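Local structure of CPXV018 protein (Cowpox virus, 4PDC) at residues E[60-65]-E[119-124]; E[105-108]-E[114-117]. The protein probably acts as a secreted MHC class I-like decoy that binds the activating receptor NKG2D and blocks its recognition of host ligands. The protein carries 2 engineered substitutions. All coordinates share one frame; numbering follows the deposited sequence.

Interaction 1: E[60-65]-E[119-124]; sequences SEFFSL and TTSEFR
Arg124 reaches from helix 113-126 to Phe62 near the C-terminal end of helix 51-64. It meets both the carbonyl and the ring of that one residue. The hydrogen bonds come first. Arg124 NE donates to Phe62 O at 2.9 Å, and Arg124 NH2 donates to the same Phe62 O, also at 2.9 Å. The guanidinium thus grips one oxygen side-on with two nitrogens. The NE donor lies in the carbonyl plane, while NH2 stands well above it. The third nitrogen turns back to its own helix. Arg124 NH1 donates to Thr120 OG1 at 2.9 Å and, weakly, to Ser121 OG at 3.3 Å. These bonds fix the rotation of the guanidinium. The Ser121 hydroxyl has its stronger partner in the Trp117 carbonyl.

The second kind of contact is cation-pi. Arg124 CZ sits 3.9 Å from the centroid of the Phe62 ring, over its face. The two planes are 43° apart, so the guanidinium is tilted and its NH2 corner comes lowest, over the ring face toward the rim. Arg124 NH2 comes within 2.9 Å of Phe62 CE2, a tight approach. A bend at chi3 (41°) folds the arginine chain back and brings the group over the ring.

The remaining contacts are van der Waals touches. Phe62 CE1 meets Ser121 O at 3.4 Å, with the oxygen near the ring plane at its edge. Leu65 CB touches Arg124 CG at 3.8 Å, at the margin of the contact. Phe62 also stacks with Phe8 of the underlying sheet, while neighbouring Phe123 packs on aromatic side chains of another protein chain. Two helices facing each other across an antiparallel sheet are the hallmark of an MHC class I-like platform, here joined directly by an arginine.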
loop_
_atom_site.group_PDB
_atom_site.type_symbol
_atom_site.label_atom_id
_atom_site.label_comp_id
_atom_site.label_asym_id
_atom_site.label_seq_id
_atom_site.Cartn_x
_atom_site.Cartn_y
_atom_site.Cartn_z
ATOM N N SER E 60 -6.689 6.855 12.627
ATOM C CA SER E 60 -7.107 6.041 13.768
ATOM C C SER E 60 -6.162 4.857 13.964
ATOM O O SER E 60 -5.726 4.574 15.083
ATOM C CB SER E 60 -8.542 5.543 13.585
ATOM O OG SER E 60 -9.450 6.626 13.520
ATOM N N GLU E 61 -5.836 4.181 12.866
ATOM C CA GLU E 61 -4.931 3.040 12.910
ATOM C C GLU E 61 -3.517 3.450 13.331
ATOM O O GLU E 61 -2.836 2.703 14.031
ATOM C CB GLU E 61 -4.890 2.341 11.550
ATOM C CG GLU E 61 -6.207 1.688 11.143
ATOM C CD GLU E 61 -6.531 0.441 11.948
ATOM O OE1 GLU E 61 -5.674 -0.007 12.739
ATOM O OE2 GLU E 61 -7.650 -0.095 11.786
ATOM N N PHE E 62 -3.077 4.632 12.905
ATOM C CA PHE E 62 -1.759 5.142 13.287
ATOM C C PHE E 62 -1.585 5.123 14.801
ATOM O O PHE E 62 -0.541 4.716 15.313
ATOM C CB PHE E 62 -1.550 6.568 12.759
ATOM C CG PHE E 62 -0.248 7.194 13.193
ATOM C CD1 PHE E 62 0.889 7.068 12.416
ATOM C CD2 PHE E 62 -0.167 7.914 14.377
ATOM C CE1 PHE E 62 2.090 7.644 12.817
ATOM C CE2 PHE E 62 1.025 8.495 14.777
ATOM C CZ PHE E 62 2.153 8.355 13.998
ATOM N N PHE E 63 -2.617 5.560 15.517
ATOM C CA PHE E 63 -2.552 5.620 16.971
ATOM C C PHE E 63 -2.827 4.268 17.624
ATOM O O PHE E 63 -2.174 3.903 18.598
ATOM C CB PHE E 63 -3.538 6.660 17.498
ATOM C CG PHE E 63 -3.149 8.074 17.173
ATOM C CD1 PHE E 63 -2.093 8.682 17.832
ATOM C CD2 PHE E 63 -3.835 8.793 16.210
ATOM C CE1 PHE E 63 -1.730 9.983 17.538
ATOM C CE2 PHE E 63 -3.478 10.093 15.911
ATOM C CZ PHE E 63 -2.422 10.688 16.575
ATOM N N SER E 64 -3.782 3.519 17.086
ATOM C CA SER E 64 -4.193 2.267 17.714
ATOM C C SER E 64 -3.149 1.170 17.506
ATOM O O SER E 64 -3.139 0.179 18.229
ATOM C CB SER E 64 -5.554 1.815 17.177
ATOM O OG SER E 64 -5.480 1.466 15.810
ATOM N N LEU E 65 -2.271 1.358 16.525
ATOM C CA LEU E 65 -1.174 0.425 16.275
ATOM C C LEU E 65 0.056 0.742 17.130
ATOM O O LEU E 65 0.979 -0.069 17.224
ATOM C CB LEU E 65 -0.779 0.446 14.797
ATOM C CG LEU E 65 -1.759 -0.176 13.803
ATOM C CD1 LEU E 65 -1.364 0.191 12.379
ATOM C CD2 LEU E 65 -1.809 -1.683 13.972
ATOM N N THR E 119 10.889 4.349 15.813
ATOM C CA THR E 119 11.087 3.219 14.919
ATOM C C THR E 119 9.802 2.706 14.272
ATOM O O THR E 119 9.873 1.823 13.418
ATOM C CB THR E 119 11.752 2.038 15.649
ATOM O OG1 THR E 119 10.898 1.566 16.699
ATOM C CG2 THR E 119 13.088 2.461 16.235
ATOM N N THR E 120 8.643 3.244 14.656
ATOM C CA THR E 120 7.368 2.717 14.142
ATOM C C THR E 120 6.427 3.738 13.509
ATOM O O THR E 120 5.444 3.352 12.878
ATOM C CB THR E 120 6.553 2.016 15.254
ATOM O OG1 THR E 120 6.075 2.988 16.194
ATOM C CG2 THR E 120 7.388 0.964 15.958
ATOM N N SER E 121 6.695 5.026 13.683
ATOM C CA SER E 121 5.777 6.047 13.180
ATOM C C SER E 121 5.622 6.002 11.656
ATOM O O SER E 121 4.501 5.953 11.143
ATOM C CB SER E 121 6.243 7.436 13.617
ATOM O OG SER E 121 5.877 7.680 14.965
ATOM N N GLU E 122 6.739 6.026 10.932
ATOM C CA GLU E 122 6.690 5.969 9.472
ATOM C C GLU E 122 5.988 4.690 9.024
ATOM O O GLU E 122 5.122 4.710 8.153
ATOM C CB GLU E 122 8.101 6.041 8.874
ATOM C CG GLU E 122 8.118 6.099 7.350
ATOM C CD GLU E 122 9.520 6.210 6.774
ATOM O OE1 GLU E 122 10.491 6.258 7.558
ATOM O OE2 GLU E 122 9.649 6.248 5.531
ATOM N N PHE E 123 6.373 3.582 9.647
ATOM C CA PHE E 123 5.758 2.281 9.418
ATOM C C PHE E 123 4.239 2.342 9.582
ATOM O O PHE E 123 3.494 1.906 8.703
ATOM C CB PHE E 123 6.378 1.265 10.387
ATOM C CG PHE E 123 5.717 -0.084 10.390
ATOM C CD1 PHE E 123 6.157 -1.088 9.543
ATOM C CD2 PHE E 123 4.688 -0.364 11.275
ATOM C CE1 PHE E 123 5.567 -2.335 9.559
ATOM C CE2 PHE E 123 4.090 -1.609 11.293
ATOM C CZ PHE E 123 4.533 -2.598 10.437
ATOM N N ARG E 124 3.782 2.906 10.696
ATOM C CA ARG E 124 2.360 2.924 11.012
ATOM C C ARG E 124 1.582 3.861 10.081
ATOM O O ARG E 124 0.389 3.668 9.855
ATOM C CB ARG E 124 2.159 3.317 12.482
ATOM C CG ARG E 124 2.381 2.159 13.454
ATOM C CD ARG E 124 2.872 2.631 14.814
ATOM N NE ARG E 124 2.173 3.837 15.219
ATOM C CZ ARG E 124 2.752 4.962 15.621
ATOM N NH1 ARG E 124 4.071 5.074 15.729
ATOM N NH2 ARG E 124 1.986 5.984 15.949
#

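Interaction 2: E[105-108]-E[114-117]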
loop_
_atom_site.group_PDB
_atom_site.type_symbol
_atom_site.label_atom_id
_atom_site.label_comp_id
_atom_site.label_asym_id
_atom_site.label_seq_id
_atom_site.Cartn_x
_atom_site.Cartn_y
_atom_site.Cartn_z
ATOM N N THR E 105 16.541 11.819 16.278
ATOM C CA THR E 105 16.628 10.877 15.168
ATOM C C THR E 105 17.318 9.578 15.564
ATOM O O THR E 105 17.278 8.599 14.821
ATOM C CB THR E 105 17.398 11.487 13.977
ATOM O OG1 THR E 105 18.778 11.644 14.328
ATOM C CG2 THR E 105 16.817 12.839 13.590
ATOM N N VAL E 106 17.951 9.572 16.734
ATOM C CA VAL E 106 18.767 8.440 17.157
ATOM C C VAL E 106 18.007 7.509 18.098
ATOM O O VAL E 106 17.479 7.932 19.126
ATOM C CB VAL E 106 20.055 8.917 17.854
ATOM C CG1 VAL E 106 20.907 7.730 18.286
ATOM C CG2 VAL E 106 20.852 9.826 16.928
ATOM N N LYS E 107 17.971 6.232 17.732
ATOM C CA LYS E 107 17.369 5.192 18.556
ATOM C C LYS E 107 18.368 4.711 19.597
ATOM O O LYS E 107 19.539 4.499 19.281
ATOM C CB LYS E 107 16.917 4.019 17.681
ATOM C CG LYS E 107 16.332 2.838 18.445
ATOM C CD LYS E 107 16.253 1.602 17.567
ATOM C CE LYS E 107 15.627 0.429 18.311
ATOM N NZ LYS E 107 16.417 0.033 19.513
ATOM N N THR E 108 17.904 4.546 20.833
ATOM C CA THR E 108 18.720 3.961 21.895
ATOM C C THR E 108 18.243 2.537 22.165
ATOM O O THR E 108 17.280 2.074 21.555
ATOM C CB THR E 108 18.663 4.791 23.195
ATOM O OG1 THR E 108 17.316 4.852 23.678
ATOM C CG2 THR E 108 19.180 6.205 22.952
ATOM N N LYS E 114 9.632 6.712 23.514
ATOM C CA LYS E 114 10.426 7.552 22.626
ATOM C C LYS E 114 11.052 6.733 21.494
ATOM O O LYS E 114 10.987 7.117 20.323
ATOM C CB LYS E 114 11.513 8.270 23.425
ATOM C CG LYS E 114 12.306 9.289 22.635
ATOM C CD LYS E 114 13.350 9.965 23.513
ATOM C CE LYS E 114 14.108 11.038 22.753
ATOM N NZ LYS E 114 15.179 11.657 23.580
ATOM N N ASN E 115 11.649 5.600 21.841
ATOM C CA ASN E 115 12.269 4.739 20.838
ATOM C C ASN E 115 11.254 4.060 19.927
ATOM O O ASN E 115 11.451 3.994 18.714
ATOM C CB ASN E 115 13.140 3.682 21.519
ATOM C CG ASN E 115 14.486 4.234 21.959
ATOM O OD1 ASN E 115 15.061 5.100 21.298
ATOM N ND2 ASN E 115 14.993 3.731 23.078
ATOM N N MET E 116 10.175 3.547 20.505
ATOM C CA MET E 116 9.151 2.875 19.716
ATOM C C MET E 116 8.503 3.850 18.737
ATOM O O MET E 116 8.218 3.506 17.588
ATOM C CB MET E 116 8.091 2.263 20.628
ATOM C CG MET E 116 7.084 1.401 19.889
ATOM S SD MET E 116 5.759 0.795 20.953
ATOM C CE MET E 116 6.698 -0.116 22.182
ATOM N N TRP E 117 8.265 5.068 19.206
ATOM C CA TRP E 117 7.684 6.115 18.377
ATOM C C TRP E 117 8.577 6.393 17.170
ATOM O O TRP E 117 8.097 6.555 16.050
ATOM C CB TRP E 117 7.488 7.383 19.208
ATOM C CG TRP E 117 6.832 8.519 18.481
ATOM C CD1 TRP E 117 7.454 9.579 17.891
ATOM C CD2 TRP E 117 5.427 8.715 18.279
ATOM N NE1 TRP E 117 6.525 10.427 17.334
ATOM C CE2 TRP E 117 5.273 9.917 17.556
ATOM C CE3 TRP E 117 4.285 7.993 18.640
ATOM C CZ2 TRP E 117 4.025 10.415 17.193
ATOM C CZ3 TRP E 117 3.045 8.489 18.275
ATOM C CH2 TRP E 117 2.926 9.688 17.559
HETATM O O HOH W 1 15.240 7.918 20.706
#
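Asn115 OD1 accepts two hydrogen bonds, one from the backbone and one from water. Thr108 N donates to Asn115 OD1 at 2.9 Å, and the bond is nearly straight at 170°. The donor approaches from above the amide carbonyl plane, 42° out of it. Water 1 donates the other bond to Asn115 OD1 at 2.9 Å. The same water donates to Val106 O at 2.7 Å, so it bridges the loop and the side chain. Asn115 OD1 also rests 3.6 Å from Lys107 CA.

The other end of the amide is used as well. Asn115 ND2 donates to Thr108 OG1 at 2.6 Å, a short bond. The hydroxyl lies in the amide plane. Thr108 therefore meets both ends of the amide, its backbone N at the oxygen and its hydroxyl at the nitrogen. Its chi1 of 61° sets OG1 between the backbone N and the carbonyl carbon, where it faces ND2. Asn115 ND2 also donates to Glu110 O further along the loop. Together these bonds set which way round the buried amide lies.

The segment 105-108 belongs to the loop that leaves strand 102-104, an edge strand of the sheet within this chain, and leads into helix 113-126. In this MHC class I-like platform, Asn115 in the first turn of the helix ties that loop back to the helix start. Near it, Asn115 N bonds to Thr112 OG1.

Lys107 takes a smaller part. Lys107 CG lies 3.9 Å from Asn115 OD1, and the two side chains cross at about a right angle. The chain is extended until its last torsion, where it bends and lets Lys107 NZ donate to Thr108 O at 3.0 Å. Lys107 also packs on Leu118 of the helix and on an acidic side chain of another protein chain.

In the fold
From the N terminus, the chain builds strands 2-13, 16-25, 29-33 and 38-40 and then helix 51-64, which carries residues 60-65. Strands 75-87, 90-99 and 102-104 follow. The loop after them supplies residues 105-108, and interaction 2 closes this short loop at the start of helix 113-126. Interaction 1 comes later on the same helix. It closes the much longer loop back to helix 51-64, so interaction 2 is nested inside it. Interaction 1 ties the two helices together on one face of the sheet; interaction 2 ties the edge-strand loop to helix 113-126. Trp117 packs on both Phe62 and Arg124, and Thr119 packs on Lys107, so the two contacts touch.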